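Local atomic coordinates of CRISPR-associated protein CasA/Cse1 (Thermus thermophilus, PDB entry 4AN8), a protein that is part of the Cascade ribonucleoprotein complex and probably helps this CRISPR adaptive immune system select foreign DNA. Residues L60-H65 and P217-P222; S180-P185 and V270-A275; L204-P209 and D279-Q284. All blocks are in the same frame, centred on the assembly; numbering follows the deposited sequence.

Overall arrangement
Segment 60-65, on helix 50-67, comes first in the chain. It meets segment 217-222 in contact 1, which closes a loop of 151 intervening residues. Contact 2 starts at 180-185, where strand 178-181 ends and the chain runs on as loop, and returns at 270-275, at the end of strand 261-273. Contact 3 starts at 204-209, where helix 199-206 gives way to loop, and closes at 279-284. The three loops cross one another and none is nested. Contacts 1 and 3 touch: Leu61 and His65 of helix 50-67 pack on Leu207, and Leu61 also on Met281. Contact 2 touches neither, though its segments adjoin those of contact 3 in the sequence; its centre lies about 19 Å from that of contact 1.

Contact 1 of 3, residues L60-H65 and P217-P222; sequences LLAVLH and PIWEVP
Trp219, the residue that packs on Ala62 and Val63, gives its indole NE1 to the hydroxyl of Tyr94. The same hydroxyl also bonds Glu220 OE2, so two neighbouring residues of the loop grip one atom. This should limit how far the indole can swing. The CZ2-CH2 side of its six-membered ring reaches the helix. Trp219 CH2 lies 3.8 Å from Ala62 CB, and Trp219 CZ2 lies 3.7 Å from Val63 CG2. Both approaches are oblique to the ring. The Val63 and Trp219 side chains cross at about a right angle. Val63 CG1 is anti to the backbone N (chi1 175°), which leaves CG2 to meet the indole. This is a buried, apolar helix-to-loop contact. It joins helix 50-67 to the irregular link between helices 199-206 and 226-229. The loop also folds back on itself. Pro217 CB sits 3.4 Å above one face of the Trp219 ring, offset toward its rim, and Glu220 N bonds Pro217 O at 2.9 Å. Phe98 and Phe102 add inclined rings around the indole. Glu220 OE1 forms a salt bridge with Arg66, just past the helix segment.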
loop_
_atom_site.group_PDB
_atom_site.type_symbol
_atom_site.label_atom_id
_atom_site.label_comp_id
_atom_site.label_asym_id
_atom_site.label_seq_id
_atom_site.Cartn_x
_atom_site.Cartn_y
_atom_site.Cartn_z
ATOM N N LEU A 60 -12.361 1.644 8.050
ATOM C CA LEU A 60 -12.598 2.631 9.100
ATOM C C LEU A 60 -12.802 4.027 8.509
ATOM O O LEU A 60 -13.706 4.753 8.927
ATOM C CB LEU A 60 -11.449 2.676 10.119
ATOM C CG LEU A 60 -11.322 1.394 10.949
ATOM C CD1 LEU A 60 -10.213 1.535 11.960
ATOM C CD2 LEU A 60 -12.651 1.029 11.613
ATOM N N LEU A 61 -11.938 4.398 7.560
ATOM C CA LEU A 61 -12.054 5.678 6.866
ATOM C C LEU A 61 -13.390 5.822 6.116
ATOM O O LEU A 61 -13.987 6.890 6.118
ATOM C CB LEU A 61 -10.899 5.864 5.897
ATOM C CG LEU A 61 -9.554 6.011 6.609
ATOM C CD1 LEU A 61 -8.384 5.666 5.637
ATOM C CD2 LEU A 61 -9.416 7.419 7.187
ATOM N N ALA A 62 -13.837 4.746 5.463
ATOM C CA ALA A 62 -15.114 4.769 4.766
ATOM C C ALA A 62 -16.196 5.129 5.770
ATOM O O ALA A 62 -16.978 6.046 5.542
ATOM C CB ALA A 62 -15.420 3.399 4.131
ATOM N N VAL A 63 -16.225 4.410 6.893
ATOM C CA VAL A 63 -17.211 4.689 7.917
ATOM C C VAL A 63 -17.132 6.142 8.423
ATOM O O VAL A 63 -18.155 6.812 8.539
ATOM C CB VAL A 63 -17.126 3.707 9.103
ATOM C CG1 VAL A 63 -18.098 4.133 10.168
ATOM C CG2 VAL A 63 -17.451 2.272 8.639
ATOM N N LEU A 64 -15.926 6.619 8.720
ATOM C CA LEU A 64 -15.741 7.985 9.214
ATOM C C LEU A 64 -16.237 9.039 8.242
ATOM O O LEU A 64 -16.958 9.956 8.632
ATOM C CB LEU A 64 -14.272 8.272 9.533
ATOM C CG LEU A 64 -13.761 7.661 10.838
ATOM C CD1 LEU A 64 -12.231 7.633 10.921
ATOM C CD2 LEU A 64 -14.404 8.391 12.051
ATOM N N HIS A 65 -15.839 8.922 6.979
ATOM C CA HIS A 65 -16.251 9.886 5.975
ATOM C C HIS A 65 -17.771 9.985 5.857
ATOM O O HIS A 65 -18.309 11.066 5.682
ATOM C CB HIS A 65 -15.666 9.539 4.617
ATOM C CG HIS A 65 -14.229 9.920 4.460
ATOM N ND1 HIS A 65 -13.721 11.112 4.934
ATOM C CD2 HIS A 65 -13.194 9.264 3.874
ATOM C CE1 HIS A 65 -12.437 11.191 4.616
ATOM N NE2 HIS A 65 -12.096 10.090 3.970
ATOM N N PRO A 217 -20.790 3.895 0.294
ATOM C CA PRO A 217 -20.131 2.611 0.528
ATOM C C PRO A 217 -21.119 1.476 0.243
ATOM O O PRO A 217 -22.338 1.719 0.138
ATOM C CB PRO A 217 -19.779 2.657 2.022
ATOM C CG PRO A 217 -20.823 3.610 2.625
ATOM C CD PRO A 217 -21.095 4.634 1.538
ATOM N N ILE A 218 -20.592 0.258 0.124
ATOM C CA ILE A 218 -21.382 -0.886 -0.268
ATOM C C ILE A 218 -22.607 -1.089 0.628
ATOM O O ILE A 218 -23.641 -1.563 0.152
ATOM C CB ILE A 218 -20.529 -2.180 -0.288
ATOM C CG1 ILE A 218 -21.278 -3.325 -1.010
ATOM C CG2 ILE A 218 -20.106 -2.593 1.154
ATOM C CD1 ILE A 218 -21.521 -3.067 -2.501
ATOM N N TRP A 219 -22.517 -0.725 1.909
ATOM C CA TRP A 219 -23.633 -0.969 2.825
ATOM C C TRP A 219 -24.762 0.075 2.751
ATOM O O TRP A 219 -25.804 -0.110 3.379
ATOM C CB TRP A 219 -23.141 -1.120 4.269
ATOM C CG TRP A 219 -22.367 0.068 4.744
ATOM C CD1 TRP A 219 -22.884 1.239 5.219
ATOM C CD2 TRP A 219 -20.947 0.219 4.772
ATOM N NE1 TRP A 219 -21.872 2.120 5.522
ATOM C CE2 TRP A 219 -20.670 1.508 5.278
ATOM C CE3 TRP A 219 -19.879 -0.597 4.412
ATOM C CZ2 TRP A 219 -19.376 1.983 5.448
ATOM C CZ3 TRP A 219 -18.568 -0.107 4.588
ATOM C CH2 TRP A 219 -18.342 1.159 5.094
ATOM N N GLU A 220 -24.561 1.146 1.982
ATOM C CA GLU A 220 -25.565 2.191 1.804
ATOM C C GLU A 220 -26.435 1.978 0.553
ATOM O O GLU A 220 -27.345 2.759 0.283
ATOM C CB GLU A 220 -24.919 3.591 1.744
ATOM C CG GLU A 220 -24.533 4.201 3.106
ATOM C CD GLU A 220 -24.134 5.659 2.983
ATOM O OE1 GLU A 220 -24.686 6.342 2.096
ATOM O OE2 GLU A 220 -23.270 6.138 3.757
ATOM N N VAL A 221 -26.131 0.933 -0.210
ATOM C CA VAL A 221 -26.899 0.576 -1.387
ATOM C C VAL A 221 -27.475 -0.834 -1.163
ATOM O O VAL A 221 -27.080 -1.529 -0.225
ATOM C CB VAL A 221 -26.051 0.673 -2.692
ATOM C CG1 VAL A 221 -25.484 2.070 -2.862
ATOM C CG2 VAL A 221 -24.923 -0.337 -2.707
ATOM N N PRO A 222 -28.450 -1.237 -1.988
ATOM C CA PRO A 222 -29.123 -2.510 -1.714
ATOM C C PRO A 222 -28.166 -3.689 -1.870
ATOM O O PRO A 222 -27.226 -3.613 -2.671
ATOM C CB PRO A 222 -30.218 -2.569 -2.790
ATOM C CG PRO A 222 -30.409 -1.174 -3.236
ATOM C CD PRO A 222 -29.063 -0.510 -3.116
#

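Contact 2 of 3, residues S180-P185 and V270-A275; sequences SAKDAP and VEPLEA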
loop_
_atom_site.group_PDB
_atom_site.type_symbol
_atom_site.label_atom_id
_atom_site.label_comp_id
_atom_site.label_asym_id
_atom_site.label_seq_id
_atom_site.Cartn_x
_atom_site.Cartn_y
_atom_site.Cartn_z
ATOM N N SER A 180 -13.326 -14.405 -17.103
ATOM C CA SER A 180 -12.242 -13.840 -16.322
ATOM C C SER A 180 -12.674 -12.584 -15.574
ATOM O O SER A 180 -13.478 -11.805 -16.056
ATOM C CB SER A 180 -11.027 -13.560 -17.199
ATOM O OG SER A 180 -11.277 -12.458 -18.034
ATOM N N ALA A 181 -12.136 -12.415 -14.374
ATOM C CA ALA A 181 -12.463 -11.271 -13.537
ATOM C C ALA A 181 -11.409 -10.183 -13.693
ATOM O O ALA A 181 -10.268 -10.455 -14.073
ATOM C CB ALA A 181 -12.567 -11.711 -12.107
ATOM N N LYS A 182 -11.800 -8.952 -13.407
ATOM C CA LYS A 182 -10.895 -7.807 -13.428
ATOM C C LYS A 182 -10.187 -7.664 -12.077
ATOM O O LYS A 182 -10.595 -8.272 -11.088
ATOM C CB LYS A 182 -11.671 -6.516 -13.716
ATOM C CG LYS A 182 -12.477 -6.544 -15.000
ATOM C CD LYS A 182 -11.587 -6.468 -16.229
ATOM C CE LYS A 182 -12.403 -6.596 -17.524
ATOM N NZ LYS A 182 -12.965 -7.978 -17.720
ATOM N N ASP A 183 -9.138 -6.844 -12.064
ATOM C CA ASP A 183 -8.448 -6.437 -10.847
ATOM C C ASP A 183 -9.423 -5.766 -9.880
ATOM O O ASP A 183 -10.254 -4.937 -10.281
ATOM C CB ASP A 183 -7.358 -5.407 -11.164
ATOM C CG ASP A 183 -6.131 -6.006 -11.812
ATOM O OD1 ASP A 183 -6.004 -7.243 -11.905
ATOM O OD2 ASP A 183 -5.260 -5.217 -12.223
ATOM N N ALA A 184 -9.309 -6.125 -8.614
ATOM C CA ALA A 184 -9.943 -5.368 -7.556
ATOM C C ALA A 184 -9.245 -4.022 -7.568
ATOM O O ALA A 184 -8.203 -3.877 -8.230
ATOM C CB ALA A 184 -9.766 -6.082 -6.226
ATOM N N PRO A 185 -9.806 -3.018 -6.871
ATOM C CA PRO A 185 -9.357 -1.632 -7.098
ATOM C C PRO A 185 -7.911 -1.318 -6.734
ATOM O O PRO A 185 -7.300 -0.463 -7.381
ATOM C CB PRO A 185 -10.291 -0.795 -6.207
ATOM C CG PRO A 185 -11.467 -1.641 -5.971
ATOM C CD PRO A 185 -11.010 -3.083 -6.020
ATOM N N VAL A 270 -18.735 -7.100 -9.237
ATOM C CA VAL A 270 -19.167 -5.908 -9.966
ATOM C C VAL A 270 -18.046 -5.430 -10.890
ATOM O O VAL A 270 -16.897 -5.266 -10.476
ATOM C CB VAL A 270 -19.627 -4.751 -9.055
ATOM C CG1 VAL A 270 -19.831 -3.474 -9.878
ATOM C CG2 VAL A 270 -20.902 -5.108 -8.357
ATOM N N GLU A 271 -18.386 -5.200 -12.152
ATOM C CA GLU A 271 -17.396 -4.786 -13.155
ATOM C C GLU A 271 -16.998 -3.331 -13.023
ATOM O O GLU A 271 -17.845 -2.461 -13.100
ATOM C CB GLU A 271 -17.936 -5.002 -14.567
ATOM C CG GLU A 271 -18.048 -6.439 -14.957
ATOM C CD GLU A 271 -16.723 -7.001 -15.399
ATOM O OE1 GLU A 271 -16.021 -6.297 -16.159
ATOM O OE2 GLU A 271 -16.385 -8.136 -14.990
ATOM N N PRO A 272 -15.695 -3.066 -12.862
ATOM C CA PRO A 272 -15.192 -1.691 -12.771
ATOM C C PRO A 272 -15.176 -1.010 -14.137
ATOM O O PRO A 272 -14.575 -1.523 -15.064
ATOM C CB PRO A 272 -13.756 -1.882 -12.250
ATOM C CG PRO A 272 -13.354 -3.240 -12.777
ATOM C CD PRO A 272 -14.618 -4.072 -12.760
ATOM N N LEU A 273 -15.859 0.114 -14.267
ATOM C CA LEU A 273 -15.774 0.909 -15.483
ATOM C C LEU A 273 -14.780 2.045 -15.280
ATOM O O LEU A 273 -14.661 2.579 -14.173
ATOM C CB LEU A 273 -17.138 1.478 -15.854
ATOM C CG LEU A 273 -18.213 0.453 -16.225
ATOM C CD1 LEU A 273 -19.525 1.132 -16.602
ATOM C CD2 LEU A 273 -17.713 -0.440 -17.360
ATOM N N GLU A 274 -14.076 2.419 -16.345
ATOM C CA GLU A 274 -13.060 3.472 -16.271
ATOM C C GLU A 274 -13.636 4.819 -15.833
ATOM O O GLU A 274 -14.720 5.205 -16.250
ATOM C CB GLU A 274 -12.310 3.614 -17.604
ATOM C CG GLU A 274 -11.559 2.352 -18.034
ATOM C CD GLU A 274 -10.502 2.617 -19.103
ATOM O OE1 GLU A 274 -9.583 3.425 -18.841
ATOM O OE2 GLU A 274 -10.586 2.015 -20.198
ATOM N N ALA A 275 -12.907 5.525 -14.979
ATOM C CA ALA A 275 -13.345 6.830 -14.516
ATOM C C ALA A 275 -12.136 7.665 -14.151
ATOM O O ALA A 275 -11.015 7.158 -14.111
ATOM C CB ALA A 275 -14.284 6.693 -13.330
HETATM O O HOH W 1 -14.438 -8.330 -12.672
#
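Lys182 makes most of this contact. Its CB lies 3.8 Å from Pro272 CG, and the start of the chain covers the CG and CD side of the proline ring. The two side chains cross obliquely. Farther out, Lys182 runs beside the carboxylate of Glu271. Its CG is 3.7 Å from Glu271 OE1. The ammonium end is no closer: Lys182 NZ to Glu271 OE1 is 3.8 Å, a long salt bridge. The Lys182 chain is bent at chi2 (-72°) and again at chi4 (-70°), so it curls round the carboxylate oxygen instead of stretching past it. Glu271 is bent too, at chi2 (-81°), and this brings its end toward the lysine. The other carboxylate oxygen is used separately. A water accepts from Lys182 N at 2.8 Å and donates to Glu271 OE2 at 3.0 Å. One glutamate thus meets both the side chain and, through water, the backbone of the same lysine.

The next shell holds the lysine's own segment. Lys182 O accepts a hydrogen bond from Arg250. Asp183 turns its carboxylate away from Pro272, with OD1 bonded to Gly170 N and OD2 in a salt bridge to Arg188.

The contact lies at the protein surface. On one side the chain leaves the antiparallel hairpin of strands 171-175 and 178-181, where Ala181 pairs with Gly171. On the other, strand 261-273 runs parallel to strand 235-237, and Glu271 has backbone bonds to Thr234 and Trp236.

Contact 3 of 3, residues L204-P209 and D279-Q284; sequences LLNLVP and DPMVAQ
Pro280 and Met281 are the residues of 279-284 that meet Val208 and Asn206, and Asp279 sets the turn that presents them. Asp279 OD1 accepts from Met281 N at 2.8 Å, a nearly straight bond (166°) to the anti lone pair. This is an Asx turn. It overlaps a type I beta turn, closed by Val282 N to Asp279 O at 3.0 Å. Asp279 OD2 also forms a salt bridge with Arg58. Next, Pro280 points its CB toward Val208, and that CB is 4.5 Å from Val208 CG2, a loose apolar touch. Met281 follows. Its chain is extended beyond CG (chi2 171°), which carries the methyl CE to within 4.0 Å of Asn206 OD1. The two side chains cross at about a right angle. That amide oxygen is buried with no polar partner in the model, while Asn206 ND2 bonds Pro194 O and Thr202 O. After Met281 the chain leads away toward strand 284-286. The contact is buried and joins the last part of helix 199-206 and the chain that follows it to the link after strand 261-273. Thr321 of helix 320-333 touches both Asn206 and Met281, strand 191-195 packs on the same two through Leu193, and helix 241-245 lies against Pro280.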
loop_
_atom_site.group_PDB
_atom_site.type_symbol
_atom_site.label_atom_id
_atom_site.label_comp_id
_atom_site.label_asym_id
_atom_site.label_seq_id
_atom_site.Cartn_x
_atom_site.Cartn_y
_atom_site.Cartn_z
ATOM N N LEU A 204 -6.766 10.373 11.370
ATOM C CA LEU A 204 -6.799 11.805 11.030
ATOM C C LEU A 204 -5.846 12.204 9.873
ATOM O O LEU A 204 -6.190 13.049 9.031
ATOM C CB LEU A 204 -6.501 12.663 12.266
ATOM C CG LEU A 204 -7.574 12.675 13.367
ATOM C CD1 LEU A 204 -7.053 13.338 14.655
ATOM C CD2 LEU A 204 -8.856 13.355 12.878
ATOM N N LEU A 205 -4.648 11.604 9.857
ATOM C CA LEU A 205 -3.661 11.860 8.829
ATOM C C LEU A 205 -4.090 11.322 7.462
ATOM O O LEU A 205 -3.517 11.705 6.445
ATOM C CB LEU A 205 -2.303 11.279 9.232
ATOM C CG LEU A 205 -1.609 11.963 10.416
ATOM C CD1 LEU A 205 -0.582 11.048 11.062
ATOM C CD2 LEU A 205 -0.996 13.284 9.989
ATOM N N ASN A 206 -5.102 10.452 7.438
ATOM C CA ASN A 206 -5.590 9.880 6.178
ATOM C C ASN A 206 -6.989 10.367 5.822
ATOM O O ASN A 206 -7.534 9.965 4.792
ATOM C CB ASN A 206 -5.578 8.344 6.224
ATOM C CG ASN A 206 -4.175 7.773 6.139
ATOM O OD1 ASN A 206 -3.686 7.485 5.051
ATOM N ND2 ASN A 206 -3.509 7.639 7.291
ATOM N N LEU A 207 -7.552 11.238 6.668
ATOM C CA LEU A 207 -8.896 11.770 6.421
ATOM C C LEU A 207 -8.876 12.990 5.527
ATOM O O LEU A 207 -9.101 14.106 5.984
ATOM C CB LEU A 207 -9.627 12.120 7.716
ATOM C CG LEU A 207 -10.328 10.995 8.462
ATOM C CD1 LEU A 207 -10.901 11.552 9.755
ATOM C CD2 LEU A 207 -11.425 10.400 7.612
ATOM N N VAL A 208 -8.626 12.752 4.244
ATOM C CA VAL A 208 -8.579 13.784 3.224
ATOM C C VAL A 208 -9.956 14.452 3.064
ATOM O O VAL A 208 -10.996 13.765 3.105
ATOM C CB VAL A 208 -8.107 13.151 1.898
ATOM C CG1 VAL A 208 -8.054 14.193 0.742
ATOM C CG2 VAL A 208 -6.736 12.453 2.115
ATOM N N PRO A 209 -9.969 15.791 2.911
ATOM C CA PRO A 209 -11.236 16.532 2.801
ATOM C C PRO A 209 -12.162 15.851 1.837
ATOM O O PRO A 209 -11.753 15.467 0.738
ATOM C CB PRO A 209 -10.803 17.910 2.290
ATOM C CG PRO A 209 -9.439 18.106 3.024
ATOM C CD PRO A 209 -8.810 16.694 3.084
ATOM N N ASP A 279 -7.779 6.974 -6.294
ATOM C CA ASP A 279 -7.852 6.647 -4.874
ATOM C C ASP A 279 -6.877 7.547 -4.085
ATOM O O ASP A 279 -5.756 7.795 -4.513
ATOM C CB ASP A 279 -7.552 5.153 -4.674
ATOM C CG ASP A 279 -7.762 4.700 -3.251
ATOM O OD1 ASP A 279 -6.935 5.099 -2.404
ATOM O OD2 ASP A 279 -8.715 3.924 -2.980
ATOM N N PRO A 280 -7.326 8.073 -2.941
ATOM C CA PRO A 280 -6.488 8.956 -2.112
ATOM C C PRO A 280 -5.147 8.322 -1.728
ATOM O O PRO A 280 -4.190 9.048 -1.499
ATOM C CB PRO A 280 -7.331 9.141 -0.847
ATOM C CG PRO A 280 -8.753 8.996 -1.326
ATOM C CD PRO A 280 -8.701 7.947 -2.423
ATOM N N MET A 281 -5.065 6.998 -1.637
ATOM C CA MET A 281 -3.815 6.394 -1.188
ATOM C C MET A 281 -2.845 6.117 -2.332
ATOM O O MET A 281 -1.731 5.614 -2.122
ATOM C CB MET A 281 -4.091 5.136 -0.382
ATOM C CG MET A 281 -4.690 5.445 0.996
ATOM S SD MET A 281 -5.237 3.930 1.823
ATOM C CE MET A 281 -5.954 4.619 3.330
ATOM N N VAL A 282 -3.263 6.462 -3.548
ATOM C CA VAL A 282 -2.524 6.067 -4.727
ATOM C C VAL A 282 -1.819 7.257 -5.349
ATOM O O VAL A 282 -2.402 8.326 -5.468
ATOM C CB VAL A 282 -3.480 5.428 -5.761
ATOM C CG1 VAL A 282 -2.792 5.248 -7.102
ATOM C CG2 VAL A 282 -4.040 4.118 -5.218
ATOM N N ALA A 283 -0.562 7.071 -5.744
ATOM C CA ALA A 283 0.236 8.101 -6.395
ATOM C C ALA A 283 0.498 7.760 -7.867
ATOM O O ALA A 283 0.361 6.617 -8.291
ATOM C CB ALA A 283 1.519 8.270 -5.680
ATOM N N GLN A 284 0.875 8.752 -8.660
ATOM C CA GLN A 284 1.102 8.495 -10.075
ATOM C C GLN A 284 2.390 9.141 -10.561
ATOM O O GLN A 284 2.913 10.078 -9.934
ATOM C CB GLN A 284 -0.095 8.943 -10.918
ATOM C CG GLN A 284 -1.299 8.004 -10.835
ATOM C CD GLN A 284 -2.490 8.499 -11.653
ATOM O OE1 GLN A 284 -2.780 9.693 -11.686
ATOM N NE2 GLN A 284 -3.173 7.575 -12.334
#